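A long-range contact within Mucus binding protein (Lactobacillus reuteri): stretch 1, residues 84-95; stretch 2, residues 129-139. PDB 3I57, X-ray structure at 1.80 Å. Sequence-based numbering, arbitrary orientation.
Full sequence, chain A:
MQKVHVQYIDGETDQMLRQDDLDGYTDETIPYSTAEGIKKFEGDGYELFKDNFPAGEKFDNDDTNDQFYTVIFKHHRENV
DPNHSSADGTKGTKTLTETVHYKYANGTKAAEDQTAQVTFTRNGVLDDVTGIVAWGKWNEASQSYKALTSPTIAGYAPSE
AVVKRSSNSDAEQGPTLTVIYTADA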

ATOM      1  N   HIS A  84      -7.529  -5.286  -2.066  1.00 10.55           N
ATOM      2  CA  HIS A  84      -6.499  -6.048  -1.361  1.00 11.07           C
ATOM      3  C   HIS A  84      -6.186  -5.420  -0.006  1.00 10.89           C
ATOM      4  O   HIS A  84      -6.208  -4.195   0.136  1.00 10.56           O
ATOM      5  N   SER A  85      -5.919  -6.253   0.995  1.00 10.39           N
ATOM      6  CA  SER A  85      -5.562  -5.731   2.312  1.00 11.13           C
ATOM      7  C   SER A  85      -4.075  -5.365   2.336  1.00 10.10           C
ATOM      8  O   SER A  85      -3.309  -5.772   1.457  1.00  9.72           O
ATOM      9  N   SER A  86      -3.703  -4.563   3.321  1.00  8.94           N
ATOM     10  CA  SER A  86      -2.327  -4.145   3.534  1.00  9.07           C
ATOM     11  C   SER A  86      -1.980  -4.200   5.013  1.00  9.08           C
ATOM     12  O   SER A  86      -2.769  -3.816   5.887  1.00  9.67           O
ATOM     13  N   ALA A  87      -0.775  -4.667   5.286  1.00  9.21           N
ATOM     14  CA  ALA A  87      -0.336  -4.893   6.637  1.00 10.20           C
ATOM     15  C   ALA A  87      -0.281  -3.603   7.464  1.00 11.34           C
ATOM     16  O   ALA A  87      -0.311  -3.660   8.694  1.00 12.29           O
ATOM     17  N   ASP A  88      -0.185  -2.443   6.809  1.00 11.35           N
ATOM     18  CA  ASP A  88      -0.211  -1.165   7.528  1.00 11.56           C
ATOM     19  C   ASP A  88      -1.626  -0.598   7.657  1.00 12.01           C
ATOM     20  O   ASP A  88      -1.798   0.552   8.062  1.00 12.96           O
ATOM     21  N   GLY A  89      -2.618  -1.412   7.307  1.00 11.85           N
ATOM     22  CA  GLY A  89      -4.055  -1.053   7.428  1.00 11.35           C
ATOM     23  C   GLY A  89      -4.596  -0.033   6.426  1.00 11.71           C
ATOM     24  O   GLY A  89      -5.753   0.369   6.514  1.00 11.74           O
ATOM     25  N   THR A  90      -3.789   0.376   5.463  1.00 11.20           N
ATOM     26  CA  THR A  90      -4.278   1.309   4.425  1.00 11.31           C
ATOM     27  C   THR A  90      -5.161   0.545   3.458  1.00 10.91           C
ATOM     28  O   THR A  90      -5.037  -0.670   3.332  1.00 10.68           O
ATOM     29  N   LYS A  91      -6.058   1.254   2.766  1.00 11.15           N
ATOM     30  CA  LYS A  91      -7.000   0.589   1.883  1.00 10.37           C
ATOM     31  C   LYS A  91      -6.929   1.126   0.478  1.00  9.03           C
ATOM     32  O   LYS A  91      -6.453   2.257   0.250  1.00  8.92           O
ATOM     33  N   GLY A  92      -7.433   0.325  -0.455  1.00  8.48           N
ATOM     34  CA  GLY A  92      -7.595   0.748  -1.849  1.00  8.27           C
ATOM     35  C   GLY A  92      -8.903   1.451  -2.178  1.00  8.93           C
ATOM     36  O   GLY A  92      -9.189   1.732  -3.340  1.00  7.80           O
ATOM     37  N   THR A  93      -9.692   1.751  -1.149  1.00  8.77           N
ATOM     38  CA  THR A  93     -10.998   2.339  -1.347  1.00  8.66           C
ATOM     39  C   THR A  93     -11.224   3.486  -0.383  1.00  9.02           C
ATOM     40  O   THR A  93     -10.610   3.541   0.678  1.00  9.61           O
ATOM     41  N   LYS A  94     -12.078   4.432  -0.756  1.00  8.99           N
ATOM     42  CA  LYS A  94     -12.563   5.389   0.234  1.00  9.04           C
ATOM     43  C   LYS A  94     -13.971   5.807  -0.149  1.00  9.51           C
ATOM     44  O   LYS A  94     -14.293   5.868  -1.330  1.00 10.15           O
ATOM     45  N   THR A  95     -14.801   6.072   0.853  1.00  8.82           N
ATOM     46  CA  THR A  95     -16.181   6.471   0.603  1.00  8.28           C
ATOM     47  C   THR A  95     -16.416   7.843   1.248  1.00  7.88           C
ATOM     48  O   THR A  95     -16.099   8.055   2.428  1.00  7.42           O
ATOM     49  N   VAL A 129       7.567  -8.881   1.093  1.00  6.34           N
ATOM     50  CA  VAL A 129       8.381  -9.031   2.322  1.00  6.87           C
ATOM     51  C   VAL A 129       7.680  -8.421   3.531  1.00  7.29           C
ATOM     52  O   VAL A 129       7.657  -9.011   4.617  1.00  7.53           O
ATOM     53  N   THR A 130       7.114  -7.238   3.331  1.00  7.05           N
ATOM     54  CA  THR A 130       6.492  -6.488   4.416  1.00  7.37           C
ATOM     55  C   THR A 130       4.975  -6.717   4.535  1.00  7.55           C
ATOM     56  O   THR A 130       4.398  -6.448   5.595  1.00  9.08           O
ATOM     57  N   GLY A 131       4.325  -7.214   3.487  1.00  7.64           N
ATOM     58  CA  GLY A 131       2.852  -7.280   3.476  1.00  7.84           C
ATOM     59  C   GLY A 131       2.127  -5.960   3.246  1.00  7.25           C
ATOM     60  O   GLY A 131       0.891  -5.902   3.245  1.00  7.81           O
ATOM     61  N   ILE A 132       2.887  -4.910   3.003  1.00  8.01           N
ATOM     62  CA  ILE A 132       2.346  -3.561   2.816  1.00  8.10           C
ATOM     63  C   ILE A 132       2.098  -3.264   1.345  1.00  8.01           C
ATOM     64  O   ILE A 132       2.952  -3.534   0.476  1.00  7.17           O
ATOM     65  N   VAL A 133       0.917  -2.708   1.055  1.00  6.73           N
ATOM     66  CA  VAL A 133       0.636  -2.272  -0.300  1.00  6.84           C
ATOM     67  C   VAL A 133       1.012  -0.802  -0.432  1.00  6.78           C
ATOM     68  O   VAL A 133       0.571   0.025   0.367  1.00  7.11           O
ATOM     69  N   ALA A 134       1.821  -0.482  -1.438  1.00  6.43           N
ATOM     70  CA  ALA A 134       2.017   0.891  -1.870  1.00  7.38           C
ATOM     71  C   ALA A 134       0.888   1.239  -2.813  1.00  7.40           C
ATOM     72  O   ALA A 134       0.863   0.778  -3.958  1.00  7.46           O
ATOM     73  N   TRP A 135      -0.045   2.068  -2.340  1.00  6.90           N
ATOM     74  CA  TRP A 135      -1.222   2.395  -3.146  1.00  7.28           C
ATOM     75  C   TRP A 135      -0.906   3.468  -4.171  1.00  7.49           C
ATOM     76  O   TRP A 135      -0.233   4.431  -3.850  1.00  9.11           O
ATOM     77  N   GLY A 136      -1.420   3.292  -5.389  1.00  8.20           N
ATOM     78  CA  GLY A 136      -1.240   4.268  -6.449  1.00  7.84           C
ATOM     79  C   GLY A 136      -2.278   5.383  -6.418  1.00  8.67           C
ATOM     80  O   GLY A 136      -2.978   5.599  -5.410  1.00  8.92           O
ATOM     81  N   LYS A 137      -2.354   6.120  -7.520  1.00  8.34           N
ATOM     82  CA  LYS A 137      -3.265   7.256  -7.596  1.00  8.86           C
ATOM     83  C   LYS A 137      -4.697   6.777  -7.530  1.00  7.99           C
ATOM     84  O   LYS A 137      -5.005   5.658  -7.968  1.00  7.91           O
ATOM     85  N   TRP A 138      -5.591   7.619  -7.023  1.00  8.07           N
ATOM     86  CA  TRP A 138      -7.018   7.290  -7.129  1.00  8.12           C
ATOM     87  C   TRP A 138      -7.416   7.149  -8.593  1.00  9.20           C
ATOM     88  O   TRP A 138      -7.042   7.987  -9.450  1.00  9.39           O
ATOM     89  N   ASN A 139      -8.127   6.078  -8.905  1.00  8.83           N
ATOM     90  CA  ASN A 139      -8.448   5.760 -10.293  1.00  9.63           C
ATOM     91  C   ASN A 139      -9.438   6.751 -10.905  1.00 10.34           C
ATOM     92  O   ASN A 139      -9.414   6.993 -12.119  1.00 10.52           O
TER

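The contact runs from a hydrogen-bonded polar turn, through a tryptophan laid against a glycine, to a second tryptophan beside a lysine. The type I turn from Ser86 to Gly89 is closed by Gly89 N to Ser86 O at 2.8 Å, and it is tied to stretch 2 by Ala87 N donating to Gly131 O at 2.9 Å. Ser86 points toward stretch 2, and its t rotamer (177°) places OG to accept from Val133 N at 2.8 Å, nearly straight, while OG donates to Asp88 OD1 at 2.6 Å.

Asp88, sideways with chi1 p, turns its carboxylate back over its own turn. OD1 collects Ser86 OG, Thr90 N at 3.2 Å and Thr90 OG1 at 2.8 Å. A water lies 2.6 Å from Asp88 OD2, 3.0 Å from Thr90 OG1 and 2.8 Å from Val133 O, a hydrogen-bonded partner of all three, so it bridges the stretches where Thr90 OG1 and Val133 O stand 4.1 Å apart. Thr90, also p and pointing toward stretch 2, presents OG1 to the edge of the Trp135 indole, accepting a weak bond from NE1 at 2.9 Å.

Trp135 points in with chi1 m and chi2 107°, and it has the largest area covered. One face lies against the Lys91–Gly92 backbone: Gly92 CA sits 3.6 Å from the centroid of the six-membered ring, almost on its normal. An ideal CB on Gly92 would fall 2.8 Å from Trp135 CZ3, a clash, so the bare backbone is what permits this closeness.

Trp138 repeats the m rotamer (chi2 109°). It leaves its backbone sideways, but its ring end reaches Lys94, whose CE lies 3.7 Å from Trp138 CZ2. Lys94 points inward with chi1 and chi3 between wells. Among aliphatic side chains, Ala87 CB meets Ile132 CG1 at 4.2 Å; Val133, rotamer t, sets its CG2 4.1 Å from His84 CD2.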

ATOM      1  CB  HIS A  84      -5.247  -6.176  -2.222  1.00 10.79           C
ATOM      2  CG  HIS A  84      -4.308  -7.249  -1.756  1.00 10.37           C
ATOM      3  ND1 HIS A  84      -4.112  -8.427  -2.447  1.00 11.49           N
ATOM      4  CD2 HIS A  84      -3.515  -7.316  -0.665  1.00  7.70           C
ATOM      5  CE1 HIS A  84      -3.225  -9.173  -1.804  1.00  6.87           C
ATOM      6  NE2 HIS A  84      -2.844  -8.519  -0.722  1.00 10.40           N
ATOM      7  CB  SER A  85      -5.879  -6.738   3.422  1.00 11.11           C
ATOM      8  OG  SER A  85      -5.137  -7.932   3.233  1.00 15.07           O
ATOM      9  CB  SER A  86      -2.129  -2.720   3.012  1.00  6.87           C
ATOM     10  OG  SER A  86      -0.808  -2.254   3.273  1.00  7.43           O
ATOM     11  CB  ALA A  87       1.039  -5.604   6.614  1.00  9.62           C
ATOM     12  CB  ASP A  88       0.749  -0.133   6.911  1.00 11.65           C
ATOM     13  CG  ASP A  88       0.332   0.313   5.521  1.00 11.57           C
ATOM     14  OD1 ASP A  88      -0.649  -0.258   4.965  1.00 12.83           O
ATOM     15  OD2 ASP A  88       1.002   1.224   4.978  1.00 11.71           O
ATOM     16  CB  THR A  90      -3.144   2.019   3.677  1.00 11.68           C
ATOM     17  OG1 THR A  90      -2.257   1.042   3.116  1.00 12.26           O
ATOM     18  CG2 THR A  90      -2.357   2.905   4.630  1.00 11.83           C
ATOM     19  CB  LYS A  91      -8.432   0.776   2.388  1.00 11.03           C
ATOM     20  CG  LYS A  91      -8.745  -0.026   3.623  1.00 14.89           C
ATOM     21  CD  LYS A  91     -10.164   0.242   4.083  1.00 18.26           C
ATOM     22  CE  LYS A  91     -10.359  -0.236   5.504  1.00 21.92           C
ATOM     23  NZ  LYS A  91     -10.151  -1.698   5.677  1.00 21.91           N
ATOM     24  CB  THR A  93     -12.117   1.292  -1.154  1.00  7.76           C
ATOM     25  OG1 THR A  93     -12.017   0.692   0.151  1.00 11.24           O
ATOM     26  CG2 THR A  93     -11.985   0.213  -2.207  1.00  9.41           C
ATOM     27  CB  LYS A  94     -11.592   6.572   0.422  1.00 10.29           C
ATOM     28  CG  LYS A  94     -11.996   7.906  -0.174  1.00 13.22           C
ATOM     29  CD  LYS A  94     -10.968   8.971   0.157  1.00 10.77           C
ATOM     30  CE  LYS A  94     -10.560   9.685  -1.122  1.00 12.26           C
ATOM     31  NZ  LYS A  94      -9.786  10.905  -0.826  1.00 14.20           N
ATOM     32  CB  THR A  95     -17.148   5.401   1.132  1.00  8.57           C
ATOM     33  OG1 THR A  95     -16.925   4.166   0.424  1.00  9.88           O
ATOM     34  CG2 THR A  95     -18.622   5.832   0.964  1.00  8.55           C
ATOM     35  CB  VAL A 129       9.753  -8.376   2.194  1.00  6.35           C
ATOM     36  CG1 VAL A 129      10.428  -8.292   3.583  1.00  7.46           C
ATOM     37  CG2 VAL A 129      10.625  -9.170   1.210  1.00  7.37           C
ATOM     38  CB  THR A 130       6.750  -4.991   4.277  1.00  7.33           C
ATOM     39  OG1 THR A 130       6.126  -4.526   3.076  1.00  6.27           O
ATOM     40  CG2 THR A 130       8.274  -4.707   4.199  1.00  9.32           C
ATOM     41  CB  ILE A 132       3.298  -2.497   3.389  1.00  8.47           C
ATOM     42  CG1 ILE A 132       3.600  -2.797   4.866  1.00  8.02           C
ATOM     43  CG2 ILE A 132       2.757  -1.040   3.160  1.00  8.08           C
ATOM     44  CD1 ILE A 132       4.720  -1.886   5.484  1.00  5.19           C
ATOM     45  CB  VAL A 133      -0.872  -2.380  -0.608  1.00  6.56           C
ATOM     46  CG1 VAL A 133      -1.166  -1.841  -2.004  1.00  5.93           C
ATOM     47  CG2 VAL A 133      -1.328  -3.853  -0.529  1.00  8.72           C
ATOM     48  CB  ALA A 134       3.365   1.039  -2.580  1.00  8.06           C
ATOM     49  CB  TRP A 135      -2.377   2.860  -2.246  1.00  6.28           C
ATOM     50  CG  TRP A 135      -2.868   1.738  -1.364  1.00  7.03           C
ATOM     51  CD1 TRP A 135      -2.675   1.592  -0.006  1.00  6.32           C
ATOM     52  CD2 TRP A 135      -3.603   0.581  -1.790  1.00  7.22           C
ATOM     53  NE1 TRP A 135      -3.247   0.427   0.420  1.00  7.60           N
ATOM     54  CE2 TRP A 135      -3.815  -0.220  -0.649  1.00  6.18           C
ATOM     55  CE3 TRP A 135      -4.097   0.145  -3.031  1.00  6.12           C
ATOM     56  CZ2 TRP A 135      -4.528  -1.415  -0.700  1.00  6.84           C
ATOM     57  CZ3 TRP A 135      -4.792  -1.043  -3.086  1.00  4.32           C
ATOM     58  CH2 TRP A 135      -4.992  -1.820  -1.927  1.00  5.74           C
ATOM     59  CB  LYS A 137      -3.086   7.930  -8.932  1.00  8.92           C
ATOM     60  CG  LYS A 137      -1.783   8.645  -9.093  1.00 11.08           C
ATOM     61  CD  LYS A 137      -1.770   9.336 -10.460  1.00 16.84           C
ATOM     62  CE  LYS A 137      -0.391   9.837 -10.817  1.00 20.09           C
ATOM     63  NZ  LYS A 137       0.471   8.711 -11.243  1.00 23.17           N
ATOM     64  CB  TRP A 138      -7.867   8.364  -6.437  1.00  8.24           C
ATOM     65  CG  TRP A 138      -7.662   8.408  -4.926  1.00  7.70           C
ATOM     66  CD1 TRP A 138      -7.014   9.387  -4.204  1.00  6.95           C
ATOM     67  CD2 TRP A 138      -8.068   7.414  -3.974  1.00  7.45           C
ATOM     68  NE1 TRP A 138      -7.026   9.070  -2.873  1.00  8.41           N
ATOM     69  CE2 TRP A 138      -7.663   7.866  -2.701  1.00  8.63           C
ATOM     70  CE3 TRP A 138      -8.735   6.181  -4.076  1.00  6.08           C
ATOM     71  CZ2 TRP A 138      -7.910   7.130  -1.531  1.00  8.67           C
ATOM     72  CZ3 TRP A 138      -8.968   5.448  -2.916  1.00  9.03           C
ATOM     73  CH2 TRP A 138      -8.566   5.935  -1.661  1.00  9.63           C
ATOM     74  CB  ASN A 139      -9.045   4.363 -10.407  1.00  9.77           C
ATOM     75  CG  ASN A 139      -8.040   3.266 -10.128  1.00  9.99           C
ATOM     76  OD1 ASN A 139      -8.342   2.282  -9.424  1.00 14.46           O
ATOM     77  ND2 ASN A 139      -6.838   3.427 -10.654  1.00  6.58           N
TER
HETATM   78  O   HOH W   1       0.569   1.777   2.524  1.00 24.70           O